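Lovastatin nonaketide synthase, polyketide synthase component (Aspergillus terreus, PDB 7CPX) builds the dihydromonacolin L nonaketide from malonyl-CoA, S-adenosylmethionine and NADPH in lovastatin biosynthesis, working as a multidomain homodimer together with the partner protein LovC. Local coordinates at residues P1686-L1697 with L1716-T1727. The protein carries 2 engineered substitutions. Residues are numbered along the deposited sequence; the frame is centred on the assembly and turned at random.
Sequences PMKSTFVMLTEL and LLTYASNTVWLT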
loop_
_atom_site.group_PDB
_atom_site.type_symbol
_atom_site.label_atom_id
_atom_site.label_comp_id
_atom_site.label_asym_id
_atom_site.label_seq_id
_atom_site.Cartn_x
_atom_site.Cartn_y
_atom_site.Cartn_z
ATOM N N PRO A 1686 7.151 23.712 88.783
ATOM C CA PRO A 1686 8.290 24.086 87.939
ATOM C C PRO A 1686 7.973 23.892 86.464
ATOM O O PRO A 1686 7.390 22.883 86.060
ATOM C CB PRO A 1686 9.404 23.141 88.405
ATOM C CG PRO A 1686 8.695 21.955 88.952
ATOM C CD PRO A 1686 7.357 22.416 89.454
ATOM N N MET A 1687 8.362 24.878 85.657
ATOM C CA MET A 1687 8.041 24.856 84.235
ATOM C C MET A 1687 8.979 23.973 83.424
ATOM O O MET A 1687 8.663 23.663 82.269
ATOM C CB MET A 1687 8.054 26.278 83.672
ATOM C CG MET A 1687 6.786 27.055 83.981
ATOM S SD MET A 1687 6.710 28.660 83.165
ATOM C CE MET A 1687 5.025 29.140 83.537
ATOM N N LYS A 1688 10.114 23.561 83.987
ATOM C CA LYS A 1688 10.981 22.562 83.378
ATOM C C LYS A 1688 10.795 21.204 84.045
ATOM O O LYS A 1688 11.739 20.418 84.158
ATOM C CB LYS A 1688 12.442 22.999 83.449
ATOM C CG LYS A 1688 12.728 24.329 82.767
ATOM C CD LYS A 1688 12.382 24.288 81.286
ATOM C CE LYS A 1688 12.743 25.591 80.594
ATOM N NZ LYS A 1688 12.365 25.576 79.155
ATOM N N SER A 1689 9.573 20.925 84.487
ATOM C CA SER A 1689 9.296 19.727 85.261
ATOM C C SER A 1689 9.431 18.469 84.414
ATOM O O SER A 1689 9.174 18.469 83.207
ATOM C CB SER A 1689 7.886 19.791 85.842
ATOM O OG SER A 1689 7.568 18.596 86.533
ATOM N N THR A 1690 9.840 17.389 85.070
ATOM C CA THR A 1690 9.749 16.044 84.518
ATOM C C THR A 1690 8.603 15.346 85.241
ATOM O O THR A 1690 8.682 15.093 86.447
ATOM C CB THR A 1690 11.062 15.284 84.688
ATOM O OG1 THR A 1690 12.125 16.016 84.064
ATOM C CG2 THR A 1690 10.963 13.907 84.055
ATOM N N PHE A 1691 7.532 15.058 84.513
ATOM C CA PHE A 1691 6.324 14.525 85.121
ATOM C C PHE A 1691 6.262 13.008 84.982
ATOM O O PHE A 1691 6.628 12.436 83.953
ATOM C CB PHE A 1691 5.080 15.148 84.489
ATOM C CG PHE A 1691 4.699 16.478 85.065
ATOM C CD1 PHE A 1691 3.856 16.557 86.158
ATOM C CD2 PHE A 1691 5.163 17.651 84.497
ATOM C CE1 PHE A 1691 3.494 17.782 86.685
ATOM C CE2 PHE A 1691 4.802 18.878 85.017
ATOM C CZ PHE A 1691 3.969 18.944 86.114
ATOM N N VAL A 1692 5.794 12.362 86.044
ATOM C CA VAL A 1692 5.524 10.930 86.062
ATOM C C VAL A 1692 4.061 10.776 86.443
ATOM O O VAL A 1692 3.686 11.026 87.595
ATOM C CB VAL A 1692 6.432 10.175 87.042
ATOM C CG1 VAL A 1692 6.124 8.687 87.006
ATOM C CG2 VAL A 1692 7.892 10.433 86.712
ATOM N N MET A 1693 3.236 10.369 85.487
ATOM C CA MET A 1693 1.786 10.417 85.628
ATOM C C MET A 1693 1.256 9.005 85.838
ATOM O O MET A 1693 1.288 8.178 84.921
ATOM C CB MET A 1693 1.155 11.059 84.397
ATOM C CG MET A 1693 1.827 12.354 83.962
ATOM S SD MET A 1693 1.661 13.680 85.168
ATOM C CE MET A 1693 -0.103 13.969 85.095
ATOM N N LEU A 1694 0.768 8.738 87.046
ATOM C CA LEU A 1694 0.059 7.507 87.359
ATOM C C LEU A 1694 -1.451 7.677 87.259
ATOM O O LEU A 1694 -2.195 6.778 87.665
ATOM C CB LEU A 1694 0.434 7.024 88.762
ATOM C CG LEU A 1694 1.797 6.342 88.916
ATOM C CD1 LEU A 1694 2.925 7.231 88.417
ATOM C CD2 LEU A 1694 2.028 5.952 90.368
ATOM N N THR A 1695 -1.913 8.809 86.726
ATOM C CA THR A 1695 -3.346 9.080 86.679
ATOM C C THR A 1695 -4.083 8.021 85.871
ATOM O O THR A 1695 -5.174 7.586 86.255
ATOM C CB THR A 1695 -3.597 10.468 86.089
ATOM O OG1 THR A 1695 -3.043 10.537 84.770
ATOM C CG2 THR A 1695 -2.959 11.536 86.959
ATOM N N GLU A 1696 -3.506 7.598 84.746
ATOM C CA GLU A 1696 -4.168 6.597 83.918
ATOM C C GLU A 1696 -4.338 5.279 84.657
ATOM O O GLU A 1696 -5.313 4.563 84.405
ATOM C CB GLU A 1696 -3.384 6.380 82.624
ATOM C CG GLU A 1696 -2.909 7.664 81.971
ATOM C CD GLU A 1696 -3.975 8.740 81.965
ATOM O OE1 GLU A 1696 -5.162 8.406 81.767
ATOM O OE2 GLU A 1696 -3.624 9.921 82.170
ATOM N N LEU A 1697 -3.416 4.943 85.561
ATOM C CA LEU A 1697 -3.653 3.822 86.461
ATOM C C LEU A 1697 -4.849 4.097 87.360
ATOM O O LEU A 1697 -5.642 3.189 87.636
ATOM C CB LEU A 1697 -2.405 3.550 87.301
ATOM C CG LEU A 1697 -1.081 3.491 86.534
ATOM C CD1 LEU A 1697 0.058 3.101 87.460
ATOM C CD2 LEU A 1697 -1.167 2.530 85.359
ATOM N N LEU A 1716 -0.405 20.964 82.713
ATOM C CA LEU A 1716 0.680 19.992 82.758
ATOM C C LEU A 1716 1.622 20.174 81.576
ATOM O O LEU A 1716 2.847 20.187 81.737
ATOM C CB LEU A 1716 0.097 18.577 82.777
ATOM C CG LEU A 1716 0.999 17.426 82.327
ATOM C CD1 LEU A 1716 2.233 17.330 83.199
ATOM C CD2 LEU A 1716 0.224 16.123 82.355
ATOM N N LEU A 1717 1.061 20.326 80.375
ATOM C CA LEU A 1717 1.899 20.552 79.202
ATOM C C LEU A 1717 2.691 21.843 79.346
ATOM O O LEU A 1717 3.876 21.900 78.994
ATOM C CB LEU A 1717 1.047 20.598 77.934
ATOM C CG LEU A 1717 0.175 19.383 77.608
ATOM C CD1 LEU A 1717 -0.319 19.470 76.173
ATOM C CD2 LEU A 1717 0.915 18.078 77.849
ATOM N N THR A 1718 2.050 22.895 79.860
ATOM C CA THR A 1718 2.733 24.175 80.002
ATOM C C THR A 1718 3.912 24.069 80.960
ATOM O O THR A 1718 4.992 24.610 80.690
ATOM C CB THR A 1718 1.750 25.243 80.482
ATOM O OG1 THR A 1718 0.643 25.320 79.576
ATOM C CG2 THR A 1718 2.434 26.602 80.561
ATOM N N TYR A 1719 3.729 23.376 82.085
ATOM C CA TYR A 1719 4.780 23.275 83.089
ATOM C C TYR A 1719 5.740 22.118 82.845
ATOM O O TYR A 1719 6.701 21.968 83.608
ATOM C CB TYR A 1719 4.170 23.118 84.483
ATOM C CG TYR A 1719 3.623 24.398 85.067
ATOM C CD1 TYR A 1719 4.456 25.297 85.718
ATOM C CD2 TYR A 1719 2.275 24.703 84.974
ATOM C CE1 TYR A 1719 3.959 26.468 86.255
ATOM C CE2 TYR A 1719 1.769 25.870 85.510
ATOM C CZ TYR A 1719 2.614 26.749 86.149
ATOM O OH TYR A 1719 2.113 27.913 86.682
ATOM N N ALA A 1720 5.514 21.307 81.818
ATOM C CA ALA A 1720 6.289 20.093 81.602
ATOM C C ALA A 1720 7.286 20.290 80.469
ATOM O O ALA A 1720 6.926 20.782 79.394
ATOM C CB ALA A 1720 5.372 18.912 81.284
ATOM N N SER A 1721 8.538 19.917 80.724
ATOM C CA SER A 1721 9.534 19.736 79.677
ATOM C C SER A 1721 9.729 18.272 79.323
ATOM O O SER A 1721 10.031 17.954 78.168
ATOM C CB SER A 1721 10.877 20.333 80.109
ATOM O OG SER A 1721 11.375 19.679 81.263
ATOM N N ASN A 1722 9.562 17.383 80.299
ATOM C CA ASN A 1722 9.559 15.946 80.086
ATOM C C ASN A 1722 8.399 15.353 80.870
ATOM O O ASN A 1722 7.978 15.907 81.889
ATOM C CB ASN A 1722 10.877 15.304 80.532
ATOM C CG ASN A 1722 12.068 15.809 79.743
ATOM O OD1 ASN A 1722 11.938 16.205 78.586
ATOM N ND2 ASN A 1722 13.239 15.796 80.368
ATOM N N THR A 1723 7.867 14.236 80.383
ATOM C CA THR A 1723 6.784 13.585 81.103
ATOM C C THR A 1723 6.677 12.125 80.692
ATOM O O THR A 1723 6.915 11.765 79.533
ATOM C CB THR A 1723 5.443 14.280 80.865
ATOM O OG1 THR A 1723 5.549 15.671 81.193
ATOM C CG2 THR A 1723 4.365 13.628 81.725
ATOM N N VAL A 1724 6.296 11.297 81.663
ATOM C CA VAL A 1724 6.035 9.879 81.459
ATOM C C VAL A 1724 4.676 9.556 82.059
ATOM O O VAL A 1724 4.426 9.846 83.234
ATOM C CB VAL A 1724 7.125 9.000 82.101
ATOM C CG1 VAL A 1724 6.910 7.540 81.736
ATOM C CG2 VAL A 1724 8.505 9.470 81.680
ATOM N N TRP A 1725 3.804 8.957 81.257
ATOM C CA TRP A 1725 2.511 8.472 81.711
ATOM C C TRP A 1725 2.568 6.961 81.868
ATOM O O TRP A 1725 3.237 6.273 81.095
ATOM C CB TRP A 1725 1.405 8.854 80.726
ATOM C CG TRP A 1725 1.052 10.308 80.747
ATOM C CD1 TRP A 1725 -0.007 10.884 81.383
ATOM C CD2 TRP A 1725 1.758 11.372 80.101
ATOM N NE1 TRP A 1725 -0.005 12.240 81.175
ATOM C CE2 TRP A 1725 1.068 12.566 80.389
ATOM C CE3 TRP A 1725 2.903 11.431 79.300
ATOM C CZ2 TRP A 1725 1.489 13.805 79.913
ATOM C CZ3 TRP A 1725 3.315 12.660 78.822
ATOM C CH2 TRP A 1725 2.612 13.832 79.132
ATOM N N LEU A 1726 1.882 6.451 82.886
ATOM C CA LEU A 1726 1.784 5.020 83.138
ATOM C C LEU A 1726 0.334 4.594 82.972
ATOM O O LEU A 1726 -0.557 5.165 83.609
ATOM C CB LEU A 1726 2.282 4.669 84.538
ATOM C CG LEU A 1726 3.715 5.069 84.886
ATOM C CD1 LEU A 1726 4.093 4.471 86.226
ATOM C CD2 LEU A 1726 4.678 4.623 83.801
ATOM N N THR A 1727 0.104 3.589 82.134
ATOM C CA THR A 1727 -1.228 3.073 81.869
ATOM C C THR A 1727 -1.263 1.586 82.185
ATOM O O THR A 1727 -0.268 0.878 82.015
ATOM C CB THR A 1727 -1.632 3.305 80.411
ATOM O OG1 THR A 1727 -0.879 2.436 79.555
ATOM C CG2 THR A 1727 -1.375 4.747 80.007
#
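M1693 and W1725 run side by side in the same direction, and the methionine lies across one face of the indole: CG sits 3.5 Å from the centroid of the five-membered ring, 18° off its normal, a CH-pi contact. SD stands farther out, 5.0 Å from that centroid and oblique to the ring, a Met-aromatic contact. Bends at chi2 and chi3 (-67°) swing the end of M1693 off the indole toward the helix, where its CE meets L1716 CD2 tip to tip at 3.5 Å. L1716 places its other methyl, CD1, over the centre of the F1691 ring, and S1689 OG lies toward the rim of the opposite face. A1720 CB approaches the same ring obliquely, 3.5 Å from F1691 CD2, while T1723 CG2 packs beside F1691 CB. S1689, F1691, M1693, T1723 and W1725 thus share the sheet face packed against helix 1705-1719, with W1725 also meeting L1744 of helix 1735-1750. This is a beta-alpha-beta unit: strands 1689-1693 and 1723-1727 are parallel (3° between axes) and joined through that helix. F1691 and M1693 each donate to and accept from the second strand: F1691 N to N1722 O, V1724 N to F1691 O, M1693 N to V1724 O, L1726 N to M1693 O. A beta bulge shifts the register by one between S1689 and T1690; there S1689 O accepts from S1721 N (2.9 Å) and N1722 N (3.1 Å), both in the carbonyl plane. Before the bulge, M1687 CG lies 3.4 Å from Y1719 CD1, its sulfur oblique to that ring in another Met-aromatic contact. On the other face T1690 CG2 rests on N1722 CB, and D1784 accepts hydrogen bonds from T1690 OG1 and N1722 ND2. At the far end, L1694 CD1 touches L1726 CD1 at 3.7 Å.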